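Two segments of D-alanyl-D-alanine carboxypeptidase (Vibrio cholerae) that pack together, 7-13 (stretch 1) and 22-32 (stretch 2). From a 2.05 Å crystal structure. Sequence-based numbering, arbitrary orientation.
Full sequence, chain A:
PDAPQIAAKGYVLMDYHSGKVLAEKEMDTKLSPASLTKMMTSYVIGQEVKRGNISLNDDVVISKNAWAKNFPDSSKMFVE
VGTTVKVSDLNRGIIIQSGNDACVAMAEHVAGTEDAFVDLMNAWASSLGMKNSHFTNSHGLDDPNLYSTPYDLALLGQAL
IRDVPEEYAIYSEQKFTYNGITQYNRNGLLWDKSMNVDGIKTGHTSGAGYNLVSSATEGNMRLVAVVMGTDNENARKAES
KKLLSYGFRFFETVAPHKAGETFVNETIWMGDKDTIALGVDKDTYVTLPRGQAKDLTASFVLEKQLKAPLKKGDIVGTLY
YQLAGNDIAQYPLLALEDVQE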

# COMPACT_ATOMS: atom_id res chain seq x y z
N ALA A 7 0.22 10.42 -18.02
CA ALA A 7 0.14 9.19 -18.85
C ALA A 7 -0.24 8.01 -17.94
O ALA A 7 0.60 7.21 -17.54
CB ALA A 7 1.48 8.94 -19.54
N ALA A 8 -1.52 7.88 -17.61
CA ALA A 8 -1.95 6.83 -16.74
C ALA A 8 -3.40 6.55 -17.01
O ALA A 8 -4.11 7.43 -17.41
CB ALA A 8 -1.77 7.27 -15.28
N LYS A 9 -3.86 5.34 -16.74
CA LYS A 9 -5.26 4.99 -16.99
C LYS A 9 -6.24 5.69 -16.01
O LYS A 9 -7.36 6.02 -16.38
CB LYS A 9 -5.40 3.49 -16.98
CG LYS A 9 -6.75 2.93 -17.42
CD LYS A 9 -6.82 1.47 -17.01
CE LYS A 9 -8.12 0.78 -17.35
NZ LYS A 9 -8.09 -0.57 -16.71
N GLY A 10 -5.80 5.93 -14.79
CA GLY A 10 -6.60 6.64 -13.81
C GLY A 10 -5.71 7.32 -12.76
O GLY A 10 -4.66 6.81 -12.45
N TYR A 11 -6.13 8.46 -12.24
CA TYR A 11 -5.36 9.07 -11.16
C TYR A 11 -6.19 9.98 -10.35
O TYR A 11 -7.30 10.36 -10.75
CB TYR A 11 -4.16 9.84 -11.70
CG TYR A 11 -4.50 11.03 -12.60
CD1 TYR A 11 -4.78 12.29 -12.06
CD2 TYR A 11 -4.51 10.92 -13.99
CE1 TYR A 11 -5.05 13.38 -12.88
CE2 TYR A 11 -4.78 12.00 -14.81
CZ TYR A 11 -5.03 13.23 -14.24
OH TYR A 11 -5.29 14.31 -15.04
N VAL A 12 -5.66 10.27 -9.16
CA VAL A 12 -6.26 11.24 -8.28
C VAL A 12 -5.19 11.95 -7.52
O VAL A 12 -4.18 11.34 -7.17
CB VAL A 12 -7.36 10.68 -7.37
CG1 VAL A 12 -6.84 9.60 -6.49
CG2 VAL A 12 -7.91 11.80 -6.50
N LEU A 13 -5.37 13.23 -7.29
CA LEU A 13 -4.43 14.00 -6.52
C LEU A 13 -5.27 14.61 -5.45
O LEU A 13 -6.22 15.27 -5.74
CB LEU A 13 -3.79 15.06 -7.37
CG LEU A 13 -2.95 16.08 -6.63
CD1 LEU A 13 -1.96 15.41 -5.73
CD2 LEU A 13 -2.25 16.99 -7.60
N LEU A 22 -7.76 17.68 -6.18
CA LEU A 22 -7.22 18.78 -6.98
C LEU A 22 -7.22 18.45 -8.46
O LEU A 22 -7.23 19.33 -9.27
CB LEU A 22 -5.80 19.12 -6.51
CG LEU A 22 -5.69 19.44 -5.02
CD1 LEU A 22 -4.26 19.81 -4.70
CD2 LEU A 22 -6.63 20.61 -4.63
N ALA A 23 -7.09 17.17 -8.80
CA ALA A 23 -7.16 16.73 -10.19
C ALA A 23 -7.48 15.25 -10.16
O ALA A 23 -7.17 14.56 -9.18
CB ALA A 23 -5.83 16.97 -10.89
N GLU A 24 -8.01 14.74 -11.25
CA GLU A 24 -8.36 13.33 -11.34
C GLU A 24 -8.74 12.90 -12.72
O GLU A 24 -9.13 13.71 -13.52
CB GLU A 24 -9.56 13.03 -10.40
CG GLU A 24 -10.89 13.66 -10.77
CD GLU A 24 -11.68 12.95 -11.89
OE1 GLU A 24 -11.49 11.73 -12.20
OE2 GLU A 24 -12.55 13.61 -12.46
N LYS A 25 -8.68 11.59 -12.94
CA LYS A 25 -9.11 10.96 -14.16
C LYS A 25 -9.60 9.57 -13.75
O LYS A 25 -8.92 8.86 -12.99
CB LYS A 25 -7.94 10.85 -15.09
CG LYS A 25 -8.29 10.34 -16.45
CD LYS A 25 -7.02 9.89 -17.14
CE LYS A 25 -7.37 9.21 -18.45
NZ LYS A 25 -6.13 8.69 -19.06
N GLU A 26 -10.82 9.22 -14.15
CA GLU A 26 -11.36 7.90 -13.83
C GLU A 26 -11.27 7.59 -12.33
O GLU A 26 -11.08 6.45 -11.91
CB GLU A 26 -10.61 6.81 -14.64
CG GLU A 26 -10.74 7.00 -16.14
CD GLU A 26 -12.14 6.77 -16.63
OE1 GLU A 26 -12.72 5.71 -16.39
OE2 GLU A 26 -12.67 7.64 -17.30
N MET A 27 -11.41 8.64 -11.55
CA MET A 27 -11.28 8.62 -10.10
C MET A 27 -12.11 7.52 -9.38
O MET A 27 -11.64 6.91 -8.41
CB MET A 27 -11.77 9.98 -9.64
CG MET A 27 -11.71 10.23 -8.17
SD MET A 27 -12.16 11.90 -7.72
CE MET A 27 -13.94 11.83 -7.82
N ASP A 28 -13.34 7.34 -9.85
CA ASP A 28 -14.24 6.40 -9.24
C ASP A 28 -14.46 5.18 -10.11
O ASP A 28 -15.42 4.43 -9.87
CB ASP A 28 -15.58 7.06 -8.89
CG ASP A 28 -15.43 8.14 -7.85
OD1 ASP A 28 -14.73 7.94 -6.84
OD2 ASP A 28 -16.00 9.22 -8.05
N THR A 29 -13.58 4.91 -11.08
CA THR A 29 -13.85 3.71 -11.85
C THR A 29 -13.00 2.52 -11.33
O THR A 29 -11.79 2.61 -11.05
CB THR A 29 -13.85 3.92 -13.38
OG1 THR A 29 -12.60 4.43 -13.84
CG2 THR A 29 -15.00 4.76 -13.86
N LYS A 30 -13.70 1.42 -11.16
CA LYS A 30 -13.18 0.17 -10.63
C LYS A 30 -12.05 -0.46 -11.38
O LYS A 30 -12.06 -0.52 -12.61
CB LYS A 30 -14.30 -0.87 -10.35
CG LYS A 30 -15.06 -0.46 -9.09
CD LYS A 30 -16.29 -1.31 -8.81
CE LYS A 30 -16.92 -0.76 -7.54
NZ LYS A 30 -18.16 -1.52 -7.30
N LEU A 31 -11.11 -0.94 -10.59
CA LEU A 31 -9.88 -1.56 -11.00
C LEU A 31 -9.53 -2.63 -10.00
O LEU A 31 -9.97 -2.62 -8.86
CB LEU A 31 -8.73 -0.56 -10.82
CG LEU A 31 -8.68 0.64 -11.68
CD1 LEU A 31 -7.67 1.58 -11.02
CD2 LEU A 31 -8.32 0.24 -13.12
N SER A 32 -8.55 -3.42 -10.42
CA SER A 32 -8.00 -4.49 -9.64
C SER A 32 -6.77 -3.79 -8.99
O SER A 32 -5.90 -3.30 -9.66
CB SER A 32 -7.69 -5.60 -10.65
OG SER A 32 -7.53 -6.84 -10.04

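The two stretches meet as neighbouring antiparallel strands. Residues up to Leu 13 in the first run against 22-25 in the second, with an angle of 167° between their N-to-C directions and a closest approach of 4.5 Å between the strand axes. Tyr 11 and Lys 25 form a hydrogen-bonded pair, joined by Tyr 11 N to Lys 25 O and by Lys 25 N to Tyr 11 O, both 2.9 Å. Two residues along, Leu 13 N donates to Ala 23 O at 2.9 Å, and Leu 22 N donates to Leu 13 O at the same distance. Between these pairs lies the non-hydrogen-bonded pair Val 12 and Glu 24, whose CA atoms come within 4.3 Å of each other, against 5.2 Å for Tyr 11 and Lys 25. Here the CA hydrogens face carbonyls across the gap: Glu 24 CA lies 3.2 Å from Tyr 11 O, and Val 12 CA lies 3.6 Å from Ala 23 O. Such contacts are weaker than the N-H bonds but add to the fit.

Because side chains alternate along a strand, Tyr 11, Leu 13, Ala 23 and Lys 25 share one face of the sheet, while Val 12 and Glu 24 share the other. On the first face, Tyr 11 adopts chi1 p, and its ring leans over towards the second strand, with Lys 25 CB and Glu 24 C over one of its faces. Lys 25 CB sits 3.8 Å from the ring centroid, in a CH-pi contact. The small methyl of Ala 23 packs nearby, with its CB 4.2 Å from Tyr 11 CE1. Lysine serves two roles: its aliphatic chain, extended with every chi t, offers methylene to the aromatic ring, while its charged end travels on to a polar partner, with Lys 25 NZ donating to Ala 8 O at 2.9 Å. Leu 13 adds apolar bulk, its CG 4.2 Å from Leu 22 CB.

On the other face, the branched Val 12 suits an extended backbone, and its CG2 lies 4.4 Å from Met 27 SD. Glu 24 folds back within its own stretch, where its OE1 accepts a hydrogen bond from Met 27 N at 3.2 Å and so ties the strand to the type I turn from Glu 26 to Thr 29. That turn is closed by Thr 29 N donating to Glu 26 O at 3.1 Å. Beyond it, the chain brings Leu 31 back towards the first stretch. The CA-to-CB bond of Lys 9 points away, but its long side chain, every chi t, brings its end to Leu 31; the 3.7 Å between Lys 9 NZ and Leu 31 CD2 is a van der Waals contact, not a polar bond. At Gly 10 the bare CA lies 3.3 Å from Lys 25 O, although there would be room for a CB.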